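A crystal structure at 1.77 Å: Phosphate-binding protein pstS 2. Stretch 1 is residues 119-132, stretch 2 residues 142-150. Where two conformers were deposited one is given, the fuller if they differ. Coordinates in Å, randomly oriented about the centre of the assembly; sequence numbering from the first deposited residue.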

# COMPACT_ATOMS: atom_id res chain seq x y z
N GLN A 119 -10.71 3.10 -20.82
CA GLN A 119 -11.81 2.20 -20.40
C GLN A 119 -11.48 0.72 -20.70
O GLN A 119 -11.78 -0.15 -19.88
N ASP A 120 -10.81 0.45 -21.84
CA ASP A 120 -10.42 -0.93 -22.17
C ASP A 120 -9.36 -1.42 -21.16
O ASP A 120 -9.39 -2.58 -20.73
N PHE A 121 -8.42 -0.54 -20.79
CA PHE A 121 -7.39 -0.87 -19.80
C PHE A 121 -8.06 -1.17 -18.42
O PHE A 121 -7.69 -2.16 -17.77
N ILE A 122 -9.06 -0.36 -18.00
CA ILE A 122 -9.83 -0.56 -16.75
C ILE A 122 -10.51 -1.93 -16.81
O ILE A 122 -10.53 -2.66 -15.82
N SER A 123 -11.09 -2.28 -17.99
CA SER A 123 -11.78 -3.57 -18.17
C SER A 123 -10.78 -4.71 -17.94
O SER A 123 -11.09 -5.70 -17.27
N PHE A 124 -9.55 -4.55 -18.45
CA PHE A 124 -8.49 -5.55 -18.26
C PHE A 124 -8.17 -5.68 -16.76
O PHE A 124 -8.06 -6.77 -16.25
N ILE A 125 -8.01 -4.55 -16.07
CA ILE A 125 -7.71 -4.56 -14.64
C ILE A 125 -8.83 -5.28 -13.85
O ILE A 125 -8.54 -6.02 -12.90
N HIS A 126 -10.08 -5.09 -14.27
CA HIS A 126 -11.25 -5.70 -13.63
C HIS A 126 -11.40 -7.19 -13.96
O HIS A 126 -12.07 -7.90 -13.22
N SER A 127 -10.77 -7.65 -15.04
CA SER A 127 -10.93 -9.03 -15.52
C SER A 127 -10.30 -10.08 -14.60
O SER A 127 -9.49 -9.74 -13.74
N LYS A 128 -10.61 -11.37 -14.88
CA LYS A 128 -10.02 -12.50 -14.16
C LYS A 128 -8.48 -12.44 -14.31
O LYS A 128 -7.78 -12.61 -13.32
N GLN A 129 -7.98 -12.09 -15.51
CA GLN A 129 -6.52 -11.96 -15.78
C GLN A 129 -5.90 -10.81 -14.98
O GLN A 129 -4.80 -10.96 -14.44
N GLY A 130 -6.58 -9.66 -14.94
CA GLY A 130 -6.13 -8.49 -14.19
C GLY A 130 -6.06 -8.77 -12.70
O GLY A 130 -5.07 -8.43 -12.05
N GLN A 131 -7.11 -9.43 -12.17
CA GLN A 131 -7.18 -9.80 -10.75
C GLN A 131 -6.06 -10.78 -10.43
O GLN A 131 -5.47 -10.70 -9.35
N GLN A 132 -5.73 -11.69 -11.38
CA GLN A 132 -4.64 -12.65 -11.17
C GLN A 132 -3.26 -11.93 -11.06
O GLN A 132 -2.40 -12.35 -10.28
N ALA A 142 -9.91 -7.15 -3.50
CA ALA A 142 -11.16 -6.75 -2.83
C ALA A 142 -12.42 -7.20 -3.59
O ALA A 142 -13.45 -7.47 -2.97
N LYS A 143 -12.34 -7.24 -4.93
CA LYS A 143 -13.48 -7.61 -5.77
C LYS A 143 -13.73 -9.12 -5.72
O LYS A 143 -12.79 -9.92 -5.73
N THR A 144 -15.01 -9.48 -5.64
CA THR A 144 -15.48 -10.87 -5.60
C THR A 144 -16.02 -11.25 -6.99
O THR A 144 -15.92 -12.41 -7.38
N GLU A 145 -16.56 -10.25 -7.73
CA GLU A 145 -17.13 -10.42 -9.07
C GLU A 145 -16.05 -10.29 -10.14
O GLU A 145 -15.26 -9.34 -10.10
N THR A 146 -16.00 -11.24 -11.07
CA THR A 146 -14.97 -11.24 -12.10
C THR A 146 -15.57 -11.31 -13.53
O THR A 146 -16.56 -12.01 -13.76
N THR A 147 -14.97 -10.57 -14.47
CA THR A 147 -15.38 -10.51 -15.87
C THR A 147 -14.28 -11.08 -16.78
O THR A 147 -13.14 -11.27 -16.33
N GLU A 148 -14.64 -11.41 -18.03
CA GLU A 148 -13.69 -11.93 -18.99
C GLU A 148 -13.19 -10.77 -19.84
O GLU A 148 -13.94 -9.81 -20.09
N TYR A 149 -11.91 -10.82 -20.22
CA TYR A 149 -11.26 -9.85 -21.11
C TYR A 149 -10.80 -10.52 -22.40
O TYR A 149 -10.09 -11.53 -22.34
N THR A 150 -11.10 -9.91 -23.55
CA THR A 150 -10.61 -10.32 -24.88
C THR A 150 -9.97 -9.08 -25.52
O THR A 150 -10.60 -8.02 -25.58

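A helix that breaks and restarts offers a neighbouring extended segment two kinds of anchor: side chains along its flank and backbone groups freed at the break. Residues 119-132 of the phosphate-binding protein pstS 2 illustrate the principle. One helix runs to His 126, another starts at Lys 128, and the irregular segment 142-150 packs beside the junction, with 603 Å² buried between the two stretches. Much of that area belongs to Tyr 149, which is buried and points toward the helices with a t rotamer at chi1 and a chi2 of 84°.

The first anchor is Asp 120. Its CA-to-CB bond points sideways, but the t rotamer brings the carboxylate nearer to the other stretch, and Tyr 149 OH donates a hydrogen bond of 2.7 Å to Asp 120 OD2. A buried phenol and a buried carboxylate thus satisfy each other at the far end of the tyrosine ring. The second carboxylate oxygen is served by water 1, which donates to Asp 120 OD1 at 3.3 Å and to Thr 150 O at 2.5 Å, extending the link to the backbone just beyond Tyr 149. Phe 121 points away and takes no part.

One turn on, Ser 123 (m) directs its hydroxyl back into its own helix, where OG donates to Gln 119 O at 3.0 Å. Phe 124, t with chi2 of 78°, supplies the apolar complement. The edge of its ring meets the face of Tyr 149, with the planes at 88° and the centroids of the Phe 124 and Tyr 149 rings 5.2 Å apart; Phe 124 CD1 lies 3.7 Å from Tyr 149 CD2. Phe 124 CB also sits over that face, so both the root and the ring of the phenylalanine press on the tyrosine. Ile 125 points away.

At the break, Ser 127 (p) serves both helices: OG donates to Phe 124 O at 2.6 Å and, as the N-cap, accepts from Gly 130 N at 3.0 Å. Its CB rests 3.5 Å from Tyr 149 CB. Gly 130 itself has no room for a side chain, since an ideal CB would clash with Phe 124 O at 2.1 Å.

The first turn of a helix leaves amides without helical acceptors, and Lys 128 N finds one across the contact, donating to Thr 147 O at 2.9 Å. The lysine side chain, t throughout, leads away at its end, although Lys 128 CB lies 3.4 Å from OG1 of Thr 146, itself a t rotamer. Gln 129 (m) points toward the partner, its side chain lying near the edge of the Tyr 149 ring.

Gln 131 closes the contact. Pointing toward the other stretch with chi1 m and chi2 t, it reaches far enough for NE2 to donate to Glu 145 O at 3.2 Å, while the same NE2 lies 3.7 Å from Lys 143 CB. Gln 132 is out of reach.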

# COMPACT_ATOMS: atom_id res chain seq x y z
CB GLN A 119 -13.11 2.59 -21.12
CG GLN A 119 -13.67 3.95 -20.63
CD GLN A 119 -14.90 4.36 -21.38
OE1 GLN A 119 -14.96 5.42 -22.04
NE2 GLN A 119 -15.90 3.51 -21.35
CB ASP A 120 -9.90 -1.03 -23.60
CG ASP A 120 -9.66 -2.47 -24.03
OD1 ASP A 120 -10.66 -3.21 -24.18
OD2 ASP A 120 -8.49 -2.88 -24.07
CB PHE A 121 -6.35 0.24 -19.69
CG PHE A 121 -5.20 -0.05 -18.74
CD1 PHE A 121 -4.55 -1.27 -18.75
CD2 PHE A 121 -4.78 0.91 -17.82
CE1 PHE A 121 -3.46 -1.52 -17.90
CE2 PHE A 121 -3.70 0.66 -16.97
CZ PHE A 121 -3.07 -0.56 -16.99
CB ILE A 122 -10.86 0.59 -16.51
CG1 ILE A 122 -10.20 1.98 -16.31
CG2 ILE A 122 -11.88 0.28 -15.40
CD1 ILE A 122 -9.14 2.09 -15.29
CB SER A 123 -12.42 -3.67 -19.55
OG SER A 123 -13.43 -2.68 -19.71
CB PHE A 124 -7.22 -5.15 -19.03
CG PHE A 124 -6.09 -6.13 -18.76
CD1 PHE A 124 -6.06 -7.38 -19.38
CD2 PHE A 124 -5.13 -5.86 -17.78
CE1 PHE A 124 -5.05 -8.29 -19.11
CE2 PHE A 124 -4.14 -6.80 -17.47
CZ PHE A 124 -4.11 -8.01 -18.14
CB ILE A 125 -7.50 -3.12 -14.12
CG1 ILE A 125 -6.21 -2.49 -14.71
CG2 ILE A 125 -7.46 -3.11 -12.57
CD1 ILE A 125 -6.07 -0.92 -14.42
CB HIS A 126 -12.53 -4.94 -14.04
CG HIS A 126 -12.67 -3.64 -13.33
ND1 HIS A 126 -13.50 -2.63 -13.80
CD2 HIS A 126 -12.04 -3.20 -12.21
CE1 HIS A 126 -13.41 -1.65 -12.91
NE2 HIS A 126 -12.53 -1.94 -11.95
CB SER A 127 -10.31 -9.17 -16.90
OG SER A 127 -8.89 -9.17 -16.85
CB LYS A 128 -10.59 -13.83 -14.70
CG LYS A 128 -10.23 -15.05 -13.84
CD LYS A 128 -10.99 -16.29 -14.31
CE LYS A 128 -10.99 -17.39 -13.27
NZ LYS A 128 -11.90 -18.50 -13.67
CB GLN A 129 -6.25 -11.70 -17.27
CG GLN A 129 -6.75 -12.75 -18.23
CD GLN A 129 -6.63 -12.23 -19.64
OE1 GLN A 129 -7.61 -12.12 -20.39
NE2 GLN A 129 -5.42 -11.85 -20.01
CB GLN A 131 -8.54 -10.42 -10.40
CG GLN A 131 -9.72 -9.46 -10.43
CD GLN A 131 -11.00 -10.11 -9.94
OE1 GLN A 131 -11.05 -11.30 -9.59
NE2 GLN A 131 -12.07 -9.35 -9.91
CB GLN A 132 -4.62 -13.73 -12.26
CG GLN A 132 -3.83 -14.98 -11.84
CD GLN A 132 -4.39 -15.66 -10.61
OE1 GLN A 132 -5.59 -15.98 -10.53
NE2 GLN A 132 -3.55 -15.85 -9.61
CB ALA A 142 -11.19 -5.24 -2.65
CB LYS A 143 -13.30 -7.14 -7.22
CG LYS A 143 -13.11 -5.63 -7.37
CD LYS A 143 -14.43 -4.85 -7.27
CE LYS A 143 -14.24 -3.48 -6.65
NZ LYS A 143 -15.46 -2.65 -6.76
CB THR A 144 -16.53 -11.07 -4.49
OG1 THR A 144 -17.66 -10.22 -4.72
CG2 THR A 144 -15.96 -10.83 -3.09
CB GLU A 145 -18.26 -9.41 -9.31
CG GLU A 145 -19.47 -9.64 -8.42
CD GLU A 145 -20.62 -8.67 -8.60
OE1 GLU A 145 -20.69 -8.02 -9.66
OE2 GLU A 145 -21.47 -8.60 -7.69
CB THR A 146 -13.96 -12.37 -11.81
OG1 THR A 146 -12.86 -12.27 -12.72
CG2 THR A 146 -14.58 -13.78 -11.82
CB THR A 147 -15.76 -9.07 -16.30
OG1 THR A 147 -14.59 -8.24 -16.38
CG2 THR A 147 -16.84 -8.45 -15.41
CB GLU A 148 -14.35 -13.04 -19.87
CG GLU A 148 -13.40 -13.78 -20.81
CD GLU A 148 -12.15 -14.41 -20.21
OE1 GLU A 148 -12.24 -15.00 -19.11
OE2 GLU A 148 -11.08 -14.34 -20.87
CB TYR A 149 -10.03 -9.17 -20.43
CG TYR A 149 -9.35 -8.15 -21.32
CD1 TYR A 149 -9.82 -6.84 -21.41
CD2 TYR A 149 -8.26 -8.50 -22.11
CE1 TYR A 149 -9.23 -5.91 -22.27
CE2 TYR A 149 -7.67 -7.59 -22.98
CZ TYR A 149 -8.15 -6.30 -23.06
OH TYR A 149 -7.57 -5.40 -23.91
CB THR A 150 -11.72 -10.97 -25.74
OG1 THR A 150 -12.12 -12.20 -25.11
CG2 THR A 150 -11.27 -11.25 -27.18
O HOH W 1 -12.02 -6.11 -24.84